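Local atomic coordinates of protein SAWADEE HOMEODOMAIN HOMOLOG 1 (Arabidopsis thaliana, PDB entry 4IUP), a protein that binds methylated histone H3 tails through its SAWADEE domain, the part present here, and takes part in RNA-directed DNA methylation and the silencing of some of its targets. Residues E64-N72 / H102-F111; M77-D85 / V113-E121. The protein carries 2 engineered substitutions. All coordinates share one frame; numbering follows the deposited sequence.

Contact 1. Residues E64-N72 / H102-F111. With ZN (zinc ion), chain D.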
ATOM      1  N   GLU A  64     -12.861  -4.215   5.895  1.00 12.57           N
ATOM      2  CA  GLU A  64     -13.630  -5.275   6.554  1.00 10.01           C
ATOM      3  C   GLU A  64     -14.589  -5.957   5.573  1.00 11.22           C
ATOM      4  O   GLU A  64     -15.048  -5.326   4.619  1.00 13.76           O
ATOM      5  CB  GLU A  64     -14.393  -4.717   7.764  1.00 13.58           C
ATOM      6  CG  GLU A  64     -13.494  -4.169   8.887  1.00 29.22           C
ATOM      7  CD  GLU A  64     -12.482  -5.190   9.413  1.00 45.94           C
ATOM      8  OE1 GLU A  64     -12.875  -6.346   9.694  1.00 46.95           O
ATOM      9  OE2 GLU A  64     -11.288  -4.828   9.553  1.00 52.47           O
ATOM     10  N   PRO A  65     -14.903  -7.248   5.796  1.00 11.21           N
ATOM     11  CA  PRO A  65     -15.760  -7.945   4.822  1.00 10.99           C
ATOM     12  C   PRO A  65     -17.080  -7.232   4.508  1.00 13.27           C
ATOM     13  O   PRO A  65     -17.509  -7.230   3.352  1.00 15.04           O
ATOM     14  CB  PRO A  65     -16.009  -9.300   5.487  1.00 14.43           C
ATOM     15  CG  PRO A  65     -14.796  -9.516   6.336  1.00 12.86           C
ATOM     16  CD  PRO A  65     -14.441  -8.156   6.864  1.00 11.23           C
ATOM     17  N   SER A  66     -17.697  -6.610   5.515  1.00 13.91           N
ATOM     18  CA  SER A  66     -18.984  -5.922   5.346  1.00 22.30           C
ATOM     19  C   SER A  66     -18.901  -4.671   4.463  1.00 20.63           C
ATOM     20  O   SER A  66     -19.930  -4.142   4.027  1.00 20.95           O
ATOM     21  CB  SER A  66     -19.577  -5.547   6.705  1.00 21.13           C
ATOM     22  OG  SER A  66     -18.767  -4.582   7.353  1.00 26.78           O
ATOM     23  N   GLU A  67     -17.682  -4.204   4.203  1.00 16.15           N
ATOM     24  CA  GLU A  67     -17.480  -3.018   3.363  1.00 20.49           C
ATOM     25  C   GLU A  67     -16.701  -3.290   2.067  1.00 16.78           C
ATOM     26  O   GLU A  67     -16.170  -2.360   1.460  1.00 14.29           O
ATOM     27  CB  GLU A  67     -16.820  -1.888   4.168  1.00 30.44           C
ATOM     28  CG  GLU A  67     -15.481  -2.268   4.795  1.00 31.32           C
ATOM     29  CD  GLU A  67     -14.832  -1.151   5.599  1.00 35.51           C
ATOM     30  OE1 GLU A  67     -15.332  -0.004   5.571  1.00 35.55           O
ATOM     31  OE2 GLU A  67     -13.802  -1.428   6.252  1.00 22.19           O
ATOM     32  N   CYS A  68     -16.657  -4.547   1.626  1.00 11.10           N
ATOM     33  CA  CYS A  68     -15.925  -4.894   0.403  1.00 12.04           C
ATOM     34  C   CYS A  68     -16.526  -4.237  -0.844  1.00 11.95           C
ATOM     35  O   CYS A  68     -15.882  -4.185  -1.890  1.00 11.25           O
ATOM     36  CB  CYS A  68     -15.833  -6.411   0.216  1.00 11.71           C
ATOM     37  SG  CYS A  68     -17.369  -7.206  -0.301  1.00 11.25           S
ATOM     38  N   GLY A  69     -17.756  -3.742  -0.726  1.00 11.46           N
ATOM     39  CA  GLY A  69     -18.400  -3.012  -1.820  1.00 17.11           C
ATOM     40  C   GLY A  69     -17.746  -1.676  -2.127  1.00 20.15           C
ATOM     41  O   GLY A  69     -17.932  -1.126  -3.224  1.00 15.67           O
ATOM     42  N   ARG A  70     -16.980  -1.147  -1.170  1.00 13.02           N
ATOM     43  CA  ARG A  70     -16.313   0.150  -1.349  1.00 14.04           C
ATOM     44  C   ARG A  70     -15.055   0.051  -2.218  1.00 15.41           C
ATOM     45  O   ARG A  70     -14.511   1.072  -2.651  1.00 17.42           O
ATOM     46  CB  ARG A  70     -15.987   0.800   0.003  1.00 15.31           C
ATOM     47  CG  ARG A  70     -14.727   0.265   0.685  1.00 15.15           C
ATOM     48  CD  ARG A  70     -14.525   0.913   2.049  1.00 21.27           C
ATOM     49  NE  ARG A  70     -14.298   2.353   1.933  1.00 22.37           N
ATOM     50  CZ  ARG A  70     -14.467   3.225   2.924  1.00 22.53           C
ATOM     51  NH1 ARG A  70     -14.867   2.814   4.119  1.00 22.64           N
ATOM     52  NH2 ARG A  70     -14.230   4.511   2.720  1.00 22.28           N
ATOM     53  N   VAL A  71     -14.586  -1.172  -2.449  1.00 10.98           N
ATOM     54  CA  VAL A  71     -13.460  -1.413  -3.346  1.00  8.49           C
ATOM     55  C   VAL A  71     -14.006  -1.547  -4.769  1.00 12.74           C
ATOM     56  O   VAL A  71     -14.860  -2.397  -5.035  1.00 13.23           O
ATOM     57  CB  VAL A  71     -12.672  -2.683  -2.946  1.00 10.53           C
ATOM     58  CG1 VAL A  71     -11.465  -2.885  -3.847  1.00 17.36           C
ATOM     59  CG2 VAL A  71     -12.242  -2.604  -1.483  1.00 13.35           C
ATOM     60  N   ASN A  72     -13.514  -0.698  -5.669  1.00  9.27           N
ATOM     61  CA  ASN A  72     -13.998  -0.661  -7.047  1.00 13.40           C
ATOM     62  C   ASN A  72     -12.874  -0.765  -8.067  1.00 13.01           C
ATOM     63  O   ASN A  72     -11.728  -0.422  -7.769  1.00 10.78           O
ATOM     64  CB  ASN A  72     -14.788   0.627  -7.287  1.00 16.77           C
ATOM     65  CG  ASN A  72     -16.065   0.684  -6.469  1.00 27.05           C
ATOM     66  OD1 ASN A  72     -16.944  -0.172  -6.605  1.00 26.29           O
ATOM     67  ND2 ASN A  72     -16.178   1.701  -5.622  1.00 22.48           N
ATOM     68  N   HIS A 102     -21.139 -14.028   0.360  1.00 14.25           N
ATOM     69  CA  HIS A 102     -20.551 -14.075   1.696  1.00 11.32           C
ATOM     70  C   HIS A 102     -21.224 -13.100   2.653  1.00 12.87           C
ATOM     71  O   HIS A 102     -21.972 -12.211   2.229  1.00 15.52           O
ATOM     72  CB  HIS A 102     -19.038 -13.807   1.632  1.00  9.77           C
ATOM     73  CG  HIS A 102     -18.678 -12.354   1.586  1.00  9.43           C
ATOM     74  ND1 HIS A 102     -18.735 -11.541   2.696  1.00  9.27           N
ATOM     75  CD2 HIS A 102     -18.234 -11.573   0.572  1.00 10.11           C
ATOM     76  CE1 HIS A 102     -18.354 -10.319   2.369  1.00 10.37           C
ATOM     77  NE2 HIS A 102     -18.043 -10.311   1.085  1.00 10.07           N
ATOM     78  N   ASP A 103     -20.943 -13.276   3.940  1.00 14.15           N
ATOM     79  CA  ASP A 103     -21.492 -12.413   4.982  1.00 15.81           C
ATOM     80  C   ASP A 103     -20.408 -11.499   5.566  1.00 12.09           C
ATOM     81  O   ASP A 103     -19.383 -11.257   4.926  1.00 16.50           O
ATOM     82  CB  ASP A 103     -22.194 -13.244   6.081  1.00 15.35           C
ATOM     83  CG  ASP A 103     -21.232 -14.117   6.900  1.00 24.82           C
ATOM     84  OD1 ASP A 103     -19.998 -14.060   6.709  1.00 26.97           O
ATOM     85  OD2 ASP A 103     -21.724 -14.873   7.768  1.00 34.02           O
ATOM     86  N   HIS A 104     -20.649 -11.021   6.783  1.00 11.58           N
ATOM     87  CA  HIS A 104     -19.769 -10.105   7.518  1.00 14.02           C
ATOM     88  C   HIS A 104     -18.454 -10.742   7.995  1.00 16.06           C
ATOM     89  O   HIS A 104     -17.509 -10.029   8.357  1.00 16.34           O
ATOM     90  CB  HIS A 104     -20.527  -9.620   8.754  1.00 18.24           C
ATOM     91  CG  HIS A 104     -20.982 -10.743   9.636  1.00 21.18           C
ATOM     92  ND1 HIS A 104     -22.184 -11.393   9.453  1.00 24.86           N
ATOM     93  CD2 HIS A 104     -20.365 -11.377  10.662  1.00 21.44           C
ATOM     94  CE1 HIS A 104     -22.300 -12.359  10.346  1.00 32.04           C
ATOM     95  NE2 HIS A 104     -21.208 -12.370  11.092  1.00 25.41           N
ATOM     96  N   ALA A 105     -18.405 -12.072   8.025  1.00 13.16           N
ATOM     97  CA  ALA A 105     -17.293 -12.790   8.655  1.00 18.51           C
ATOM     98  C   ALA A 105     -16.028 -12.834   7.803  1.00 18.66           C
ATOM     99  O   ALA A 105     -14.914 -12.768   8.330  1.00 13.51           O
ATOM    100  CB  ALA A 105     -17.719 -14.204   9.035  1.00 17.49           C
ATOM    101  N   ARG A 106     -16.208 -12.958   6.492  1.00 17.38           N
ATOM    102  CA  ARG A 106     -15.101 -13.215   5.574  1.00 16.33           C
ATOM    103  C   ARG A 106     -15.525 -12.863   4.161  1.00 10.05           C
ATOM    104  O   ARG A 106     -16.567 -13.313   3.692  1.00 12.60           O
ATOM    105  CB  ARG A 106     -14.717 -14.698   5.626  1.00 23.09           C
ATOM    106  CG  ARG A 106     -13.569 -15.109   4.704  1.00 26.22           C
ATOM    107  CD  ARG A 106     -12.277 -15.018   5.455  1.00 23.87           C
ATOM    108  NE  ARG A 106     -11.090 -15.411   4.698  1.00 20.01           N
ATOM    109  CZ  ARG A 106      -9.860 -15.064   5.068  1.00 18.79           C
ATOM    110  NH1 ARG A 106      -9.700 -14.322   6.157  1.00 19.51           N
ATOM    111  NH2 ARG A 106      -8.798 -15.436   4.360  1.00 14.53           N
ATOM    112  N   CYS A 107     -14.717 -12.063   3.481  1.00  6.56           N
ATOM    113  CA  CYS A 107     -14.980 -11.756   2.082  1.00  8.17           C
ATOM    114  C   CYS A 107     -14.321 -12.808   1.190  1.00 11.41           C
ATOM    115  O   CYS A 107     -13.151 -13.138   1.384  1.00 14.14           O
ATOM    116  CB  CYS A 107     -14.477 -10.354   1.745  1.00  8.60           C
ATOM    117  SG  CYS A 107     -14.480  -9.952  -0.008  1.00 11.16           S
ATOM    118  N   ASN A 108     -15.090 -13.345   0.238  1.00 10.04           N
ATOM    119  CA  ASN A 108     -14.572 -14.286  -0.762  1.00 12.06           C
ATOM    120  C   ASN A 108     -14.609 -13.728  -2.190  1.00 15.22           C
ATOM    121  O   ASN A 108     -14.530 -14.480  -3.169  1.00 12.89           O
ATOM    122  CB  ASN A 108     -15.276 -15.659  -0.673  1.00 14.33           C
ATOM    123  CG  ASN A 108     -16.775 -15.589  -0.953  1.00 18.68           C
ATOM    124  OD1 ASN A 108     -17.332 -14.519  -1.210  1.00 16.55           O
ATOM    125  ND2 ASN A 108     -17.436 -16.747  -0.908  1.00 17.60           N
ATOM    126  N   CYS A 109     -14.733 -12.405  -2.308  1.00 10.79           N
ATOM    127  CA  CYS A 109     -14.600 -11.739  -3.600  1.00  8.65           C
ATOM    128  C   CYS A 109     -13.150 -11.854  -4.078  1.00 14.05           C
ATOM    129  O   CYS A 109     -12.217 -11.947  -3.255  1.00 13.78           O
ATOM    130  CB  CYS A 109     -15.034 -10.271  -3.514  1.00 11.58           C
ATOM    131  SG  CYS A 109     -16.765 -10.038  -3.030  1.00 11.50           S
ATOM    132  N   VAL A 110     -12.966 -11.886  -5.397  1.00  9.92           N
ATOM    133  CA  VAL A 110     -11.629 -11.993  -5.988  1.00  9.68           C
ATOM    134  C   VAL A 110     -11.290 -10.710  -6.753  1.00 10.06           C
ATOM    135  O   VAL A 110     -11.996 -10.323  -7.684  1.00 10.91           O
ATOM    136  CB  VAL A 110     -11.497 -13.229  -6.923  1.00 16.56           C
ATOM    137  CG1 VAL A 110     -10.079 -13.338  -7.488  1.00 18.46           C
ATOM    138  CG2 VAL A 110     -11.864 -14.514  -6.187  1.00 18.06           C
ATOM    139  N   PHE A 111     -10.199 -10.068  -6.348  1.00  6.79           N
ATOM    140  CA  PHE A 111      -9.788  -8.793  -6.917  1.00  8.52           C
ATOM    141  C   PHE A 111      -8.556  -9.030  -7.773  1.00 11.76           C
ATOM    142  O   PHE A 111      -7.502  -9.406  -7.256  1.00 15.71           O
ATOM    143  CB  PHE A 111      -9.481  -7.781  -5.804  1.00  9.15           C
ATOM    144  CG  PHE A 111     -10.625  -7.571  -4.835  1.00 11.29           C
ATOM    145  CD1 PHE A 111     -11.546  -6.543  -5.034  1.00 11.03           C
ATOM    146  CD2 PHE A 111     -10.776  -8.404  -3.726  1.00 11.46           C
ATOM    147  CE1 PHE A 111     -12.611  -6.349  -4.148  1.00  8.22           C
ATOM    148  CE2 PHE A 111     -11.839  -8.227  -2.833  1.00 13.88           C
ATOM    149  CZ  PHE A 111     -12.757  -7.190  -3.042  1.00 12.75           C
TER
HETATM  150 ZN    ZN D 302     -16.651  -9.405  -0.787  1.00 12.79          ZN
HETATM  151  O   HOH W   1     -17.214  -7.136   8.339  1.00 14.24           O
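Cys-68 and His-102 meet at a zinc ion that Cys-107 and Cys-109 complete, a site of three cysteines and one histidine with one ligand from segment 64-72 and three from 102-111. The Cys-68 SG-zinc bond measures 2.4 Å. His-102 binds through NE2 at 2.5 Å, the metal in its ring plane, and Cys-107 CA lies over the centre of one ring face. The Cys-68 sulfur also stands at that ring's edge, 85° off the normal, and the carbonyl oxygen of Pro-65 is near the same plane, 3.3 Å from His-102 CE1. With SG lodged between backbone N and carbonyl carbon (chi1 74°), Cys-68 turns its sulfur out of the 3-10 segment and onto the metal, while its CB lies 3.8 Å from Cys-107 SG. The Cys-109 N-H points back to Cys-107 SG (3.4 Å, 152°), likely tempering the charge on that thiolate.

Pro-65 lays the CB-CG side of its ring against the 104-107 backbone, CB coming 3.3 Å from His-104 O. One water joins the backbones, accepting from Ser-66 N and donating to His-104 O. Val-71 CG1 meets Phe-111 CE1 at 3.7 Å, and Leu-126 covers Cys-68, Cys-107 and Phe-111. With direct hydrogen bonds between the segments absent, the metal is the chief polar link, so this zinc-finger site probably depends on zinc to keep its loops together.

Contact 2. Residues M77-D85 / V113-E121. Engineered in segment 77-85: Met-77 (natural residue Leu).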
HETATM    1  N   MSE A  77      -4.774   0.374  -4.509  1.00  9.87           N
HETATM    2  CA  MSE A  77      -4.712  -0.415  -3.276  1.00 11.52           C
HETATM    3  C   MSE A  77      -3.259  -0.681  -2.921  1.00 11.45           C
HETATM    4  O   MSE A  77      -2.411  -0.799  -3.812  1.00  9.52           O
HETATM    5  CB  MSE A  77      -5.412  -1.777  -3.440  1.00  7.53           C
HETATM    6  CG  MSE A  77      -6.816  -1.729  -4.007  1.00 12.41           C
HETATM    7 SE   MSE A  77      -8.080  -0.773  -2.876  1.00 26.49          SE
HETATM    8  CE  MSE A  77      -8.343  -2.120  -1.473  1.00  9.67           C
ATOM      9  N   LEU A  78      -2.979  -0.786  -1.625  1.00 10.02           N
ATOM     10  CA  LEU A  78      -1.720  -1.358  -1.168  1.00  6.23           C
ATOM     11  C   LEU A  78      -1.908  -2.873  -1.065  1.00 11.85           C
ATOM     12  O   LEU A  78      -2.772  -3.344  -0.315  1.00 11.76           O
ATOM     13  CB  LEU A  78      -1.287  -0.768   0.182  1.00  4.83           C
ATOM     14  CG  LEU A  78       0.087  -1.248   0.677  1.00  5.17           C
ATOM     15  CD1 LEU A  78       1.218  -0.718  -0.214  1.00  4.74           C
ATOM     16  CD2 LEU A  78       0.325  -0.859   2.142  1.00  8.36           C
ATOM     17  N   CYS A  79      -1.091  -3.622  -1.807  1.00  8.44           N
ATOM     18  CA  CYS A  79      -1.292  -5.058  -1.992  1.00  6.92           C
ATOM     19  C   CYS A  79      -0.143  -5.880  -1.443  1.00 10.22           C
ATOM     20  O   CYS A  79       1.030  -5.546  -1.649  1.00  8.15           O
ATOM     21  CB  CYS A  79      -1.441  -5.383  -3.479  1.00 11.85           C
ATOM     22  SG  CYS A  79      -2.695  -4.440  -4.325  1.00 14.87           S
ATOM     23  N   PHE A  80      -0.487  -6.962  -0.754  1.00  6.79           N
ATOM     24  CA  PHE A  80       0.514  -7.893  -0.246  1.00  8.64           C
ATOM     25  C   PHE A  80       0.979  -8.820  -1.364  1.00 14.25           C
ATOM     26  O   PHE A  80       0.246  -9.723  -1.784  1.00  8.47           O
ATOM     27  CB  PHE A  80      -0.035  -8.687   0.943  1.00  8.95           C
ATOM     28  CG  PHE A  80       0.983  -9.578   1.603  1.00  9.95           C
ATOM     29  CD1 PHE A  80       2.121  -9.039   2.193  1.00 11.36           C
ATOM     30  CD2 PHE A  80       0.797 -10.956   1.643  1.00 11.60           C
ATOM     31  CE1 PHE A  80       3.058  -9.854   2.812  1.00 11.31           C
ATOM     32  CE2 PHE A  80       1.742 -11.788   2.262  1.00 10.20           C
ATOM     33  CZ  PHE A  80       2.862 -11.236   2.849  1.00 12.52           C
ATOM     34  N   GLN A  81       2.200  -8.578  -1.836  1.00  7.34           N
ATOM     35  CA  GLN A  81       2.769  -9.279  -2.983  1.00  9.53           C
ATOM     36  C   GLN A  81       3.818 -10.269  -2.501  1.00 13.70           C
ATOM     37  O   GLN A  81       4.931  -9.883  -2.133  1.00 11.74           O
ATOM     38  CB  GLN A  81       3.386  -8.268  -3.958  1.00  9.55           C
ATOM     39  CG  GLN A  81       3.891  -8.854  -5.290  1.00 13.48           C
ATOM     40  CD  GLN A  81       4.743  -7.865  -6.062  1.00 16.14           C
ATOM     41  OE1 GLN A  81       4.259  -7.166  -6.961  1.00 22.76           O
ATOM     42  NE2 GLN A  81       6.010  -7.784  -5.704  1.00  9.35           N
ATOM     43  N   GLU A  82       3.449 -11.546  -2.503  1.00  7.93           N
ATOM     44  CA  GLU A  82       4.330 -12.609  -2.034  1.00 10.27           C
ATOM     45  C   GLU A  82       4.837 -13.429  -3.216  1.00 11.86           C
ATOM     46  O   GLU A  82       4.046 -13.994  -3.972  1.00 13.54           O
ATOM     47  CB  GLU A  82       3.599 -13.496  -1.021  1.00 15.18           C
ATOM     48  CG  GLU A  82       4.483 -14.552  -0.362  1.00 24.10           C
ATOM     49  CD  GLU A  82       3.851 -15.171   0.871  1.00 27.59           C
ATOM     50  OE1 GLU A  82       2.617 -15.390   0.882  1.00 26.55           O
ATOM     51  OE2 GLU A  82       4.599 -15.445   1.829  1.00 26.76           O
ATOM     52  N   ARG A  83       6.157 -13.474  -3.376  1.00 12.75           N
ATOM     53  CA  ARG A  83       6.797 -14.181  -4.491  1.00 20.44           C
ATOM     54  C   ARG A  83       8.059 -14.848  -3.989  1.00 20.53           C
ATOM     55  O   ARG A  83       8.941 -14.170  -3.458  1.00 21.02           O
ATOM     56  CB  ARG A  83       7.170 -13.209  -5.615  1.00 22.62           C
ATOM     57  CG  ARG A  83       5.994 -12.638  -6.350  1.00 28.05           C
ATOM     58  CD  ARG A  83       6.408 -11.541  -7.306  1.00 27.21           C
ATOM     59  NE  ARG A  83       5.252 -11.082  -8.065  1.00 25.93           N
ATOM     60  CZ  ARG A  83       5.241 -10.040  -8.890  1.00 28.31           C
ATOM     61  NH1 ARG A  83       6.336  -9.315  -9.087  1.00 25.20           N
ATOM     62  NH2 ARG A  83       4.119  -9.725  -9.521  1.00 27.04           N
ATOM     63  N   GLU A  84       8.149 -16.146  -4.181  1.00 20.69           N
ATOM     64  CA  GLU A  84       9.251 -16.897  -3.658  1.00 25.46           C
ATOM     65  C   GLU A  84       9.304 -16.624  -2.117  1.00 37.54           C
ATOM     66  O   GLU A  84       8.305 -16.724  -1.459  1.00 41.76           O
ATOM     67  CB  GLU A  84      10.503 -16.595  -4.512  1.00 24.92           C
ATOM     68  CG  GLU A  84      10.350 -17.150  -5.965  1.00 42.03           C
ATOM     69  CD  GLU A  84      11.515 -16.858  -6.977  1.00 51.15           C
ATOM     70  OE1 GLU A  84      12.021 -15.755  -7.095  1.00 39.29           O
ATOM     71  OE2 GLU A  84      11.888 -17.792  -7.696  1.00 59.05           O
ATOM     72  N   ASP A  85      10.435 -16.257  -1.558  1.00 32.98           N
ATOM     73  CA  ASP A  85      10.373 -15.940  -0.136  1.00 40.48           C
ATOM     74  C   ASP A  85      10.409 -14.431   0.120  1.00 32.15           C
ATOM     75  O   ASP A  85      10.731 -13.964   1.189  1.00 33.29           O
ATOM     76  CB  ASP A  85      11.469 -16.647   0.640  1.00 63.79           C
ATOM     77  CG  ASP A  85      12.809 -16.093   0.344  1.00 77.63           C
ATOM     78  OD1 ASP A  85      13.061 -15.795  -0.832  1.00 80.28           O
ATOM     79  OD2 ASP A  85      13.595 -15.929   1.295  1.00 83.65           O
ATOM     80  N   VAL A 113      -5.587  -7.547  -9.466  1.00  9.22           N
ATOM     81  CA  VAL A 113      -4.833  -6.302  -9.378  1.00  5.34           C
ATOM     82  C   VAL A 113      -3.703  -6.298 -10.389  1.00  9.59           C
ATOM     83  O   VAL A 113      -3.176  -7.352 -10.745  1.00 10.92           O
ATOM     84  CB  VAL A 113      -4.309  -5.995  -7.929  1.00 10.48           C
ATOM     85  CG1 VAL A 113      -5.434  -6.133  -6.901  1.00  9.24           C
ATOM     86  CG2 VAL A 113      -3.118  -6.877  -7.543  1.00 13.98           C
ATOM     87  N   ARG A 114      -3.368  -5.107 -10.878  1.00  7.33           N
ATOM     88  CA  ARG A 114      -2.198  -4.923 -11.713  1.00  7.31           C
ATOM     89  C   ARG A 114      -1.210  -4.058 -10.953  1.00  9.27           C
ATOM     90  O   ARG A 114      -1.518  -2.916 -10.593  1.00  9.40           O
ATOM     91  CB  ARG A 114      -2.573  -4.255 -13.033  1.00  9.41           C
ATOM     92  CG  ARG A 114      -1.399  -4.081 -13.986  1.00 16.75           C
ATOM     93  CD  ARG A 114      -1.867  -3.506 -15.316  1.00 27.36           C
ATOM     94  NE  ARG A 114      -2.696  -4.450 -16.065  1.00 25.57           N
ATOM     95  CZ  ARG A 114      -3.070  -4.278 -17.331  1.00 29.67           C
ATOM     96  NH1 ARG A 114      -2.687  -3.200 -18.005  1.00 27.27           N
ATOM     97  NH2 ARG A 114      -3.829  -5.186 -17.927  1.00 26.68           N
ATOM     98  N   TYR A 115      -0.028  -4.614 -10.701  1.00 11.36           N
ATOM     99  CA  TYR A 115       1.010  -3.908  -9.957  1.00 11.47           C
ATOM    100  C   TYR A 115       1.583  -2.748 -10.747  1.00 17.34           C
ATOM    101  O   TYR A 115       1.893  -2.879 -11.932  1.00 16.24           O
ATOM    102  CB  TYR A 115       2.116  -4.871  -9.522  1.00  9.73           C
ATOM    103  CG  TYR A 115       1.633  -5.845  -8.482  1.00 11.68           C
ATOM    104  CD1 TYR A 115       1.309  -5.410  -7.195  1.00 12.12           C
ATOM    105  CD2 TYR A 115       1.489  -7.200  -8.779  1.00 13.63           C
ATOM    106  CE1 TYR A 115       0.854  -6.297  -6.231  1.00 13.82           C
ATOM    107  CE2 TYR A 115       1.035  -8.100  -7.816  1.00 13.93           C
ATOM    108  CZ  TYR A 115       0.717  -7.637  -6.548  1.00 11.58           C
ATOM    109  OH  TYR A 115       0.276  -8.522  -5.595  1.00 13.70           O
ATOM    110  N   GLU A 116       1.701  -1.630 -10.085  1.00 14.47           N
ATOM    111  CA  GLU A 116       2.123  -0.427 -10.722  1.00 17.63           C
ATOM    112  C   GLU A 116       3.556  -0.525 -11.302  1.00 27.52           C
ATOM    113  O   GLU A 116       3.782  -0.135 -12.423  1.00 24.61           O
ATOM    114  CB  GLU A 116       1.956   0.700  -9.732  1.00 27.95           C
ATOM    115  CG  GLU A 116       1.774   2.033 -10.353  1.00 42.26           C
ATOM    116  CD  GLU A 116       1.684   3.127  -9.353  1.00 54.16           C
ATOM    117  OE1 GLU A 116       2.596   3.248  -8.520  1.00 53.98           O
ATOM    118  OE2 GLU A 116       0.697   3.863  -9.397  1.00 59.43           O
ATOM    119  N   LEU A 117       4.490  -1.090 -10.538  1.00 24.77           N
ATOM    120  CA  LEU A 117       5.908  -1.103 -10.906  1.00 30.54           C
ATOM    121  C   LEU A 117       6.257  -1.987 -12.109  1.00 32.02           C
ATOM    122  O   LEU A 117       6.803  -1.501 -13.099  1.00 36.78           O
ATOM    123  CB  LEU A 117       6.783  -1.476  -9.699  1.00 24.82           C
ATOM    124  CG  LEU A 117       8.296  -1.600  -9.927  1.00 33.08           C
ATOM    125  CD1 LEU A 117       8.947  -0.227 -10.125  1.00 37.38           C
ATOM    126  CD2 LEU A 117       8.956  -2.355  -8.779  1.00 33.71           C
ATOM    127  N   ASP A 118       5.962  -3.281 -12.010  1.00 26.41           N
ATOM    128  CA  ASP A 118       6.385  -4.241 -13.031  1.00 27.59           C
ATOM    129  C   ASP A 118       5.244  -4.671 -13.945  1.00 28.04           C
ATOM    130  O   ASP A 118       5.416  -5.557 -14.789  1.00 26.89           O
ATOM    131  CB  ASP A 118       7.061  -5.461 -12.386  1.00 28.88           C
ATOM    132  CG  ASP A 118       6.151  -6.202 -11.419  1.00 31.20           C
ATOM    133  OD1 ASP A 118       4.911  -6.028 -11.476  1.00 23.53           O
ATOM    134  OD2 ASP A 118       6.687  -6.976 -10.594  1.00 40.59           O
ATOM    135  N   ASN A 119       4.083  -4.085 -13.710  1.00 27.06           N
ATOM    136  CA  ASN A 119       2.929  -4.227 -14.558  1.00 26.97           C
ATOM    137  C   ASN A 119       2.314  -5.634 -14.593  1.00 22.25           C
ATOM    138  O   ASN A 119       1.483  -5.926 -15.413  1.00 27.94           O
ATOM    139  CB  ASN A 119       3.321  -3.790 -15.942  1.00 34.07           C
ATOM    140  CG  ASN A 119       2.170  -3.323 -16.727  1.00 33.39           C
ATOM    141  OD1 ASN A 119       1.210  -2.823 -16.183  1.00 30.14           O
ATOM    142  ND2 ASN A 119       2.257  -3.483 -18.037  1.00 33.50           N
ATOM    143  N   THR A 120       2.727  -6.475 -13.668  1.00 13.61           N
ATOM    144  CA  THR A 120       2.231  -7.845 -13.571  1.00 12.59           C
ATOM    145  C   THR A 120       0.866  -7.875 -12.891  1.00 13.06           C
ATOM    146  O   THR A 120       0.479  -6.911 -12.221  1.00 14.53           O
ATOM    147  CB  THR A 120       3.205  -8.756 -12.795  1.00 23.96           C
ATOM    148  OG1 THR A 120       3.417  -8.221 -11.483  1.00 23.01           O
ATOM    149  CG2 THR A 120       4.540  -8.863 -13.525  1.00 25.29           C
ATOM    150  N   GLU A 121       0.144  -8.981 -13.057  1.00 13.52           N
ATOM    151  CA  GLU A 121      -1.189  -9.107 -12.468  1.00 17.00           C
ATOM    152  C   GLU A 121      -1.293 -10.293 -11.512  1.00 20.58           C
ATOM    153  O   GLU A 121      -0.585 -11.293 -11.666  1.00 20.08           O
ATOM    154  CB  GLU A 121      -2.264  -9.179 -13.559  1.00 15.62           C
ATOM    155  CG  GLU A 121      -2.436  -7.871 -14.319  1.00 21.01           C
ATOM    156  CD  GLU A 121      -3.556  -7.907 -15.341  1.00 29.44           C
ATOM    157  OE1 GLU A 121      -3.916  -9.008 -15.807  1.00 24.93           O
ATOM    158  OE2 GLU A 121      -4.081  -6.823 -15.680  1.00 32.59           O
TER
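One half of the tandem tudor-like SAWADEE fold packs its interior here, where strand 76-83 passes the end of strand 110-115 and the turn that follows it. The short strand axes cross almost at right angles and approach to 9.3 Å, so side chains make the contact. Gln-81 OE1 sits over the middle of one face of the central Tyr-115 ring, 3.3 Å from Tyr-115 CG, with amide and ring planes 82° apart. The same oxygen lies over one face of the Arg-83 guanidinium, toward its rim, where the positive charge probably offsets the approach to the ring. Gln-81 CG, anti to the backbone N (chi1 -174°), carries the chain across as an off-centre CH-pi contact, 4.1 Å from the Tyr-115 centroid. Val-113 CG2 lies toward the rim of the opposite face, Cys-79 CB reaches Tyr-115 CE1 at 3.7 Å, and Tyr-115 OH is hydrogen-bonded to Glu-122 OE1, beyond the segment.

Arg-83, extended from CG to NE, brings its guanidinium edge to the turn. NH1 forms a salt bridge with Asp-118 OD2 (2.8 Å), on the syn side of a carboxylate turned only 22° from the guanidinium plane, and NH2 donates to Thr-120 OG1 at 2.6 Å. Asp-118 OD1 takes both Thr-120 N (3.1 Å), closing an Asx turn, and Thr-120 OG1 (2.7 Å) from one face. A leucine replacing Arg-83 would probably leave the Asp-118 charge without its cationic mate. Arginine likely balances this carboxylate while pinning a self-bonded turn to the strand.

In the fold
From the N terminus the chain first builds the sheet strands up to 56-62, then enters the loop carrying 64-72, half of contact 1. Strand 76-83 supplies the first half of contact 2, and strand 86-98 leads on to 102-111, where contact 1 closes a loop with 29 residues between its segments. Contact 2 closes next, at 113-121, across 27 intervening residues. The segments alternate, so the two closures cross rather than nest. Both use strand 110-115: contact 1 ties its start, and the loop before it, to the loop 64-72, contact 2 its end to strand 76-83. Their centres are about 20 Å apart, yet they touch where Val-71 CG2 packs 3.9 Å from CE of the engineered Met-77.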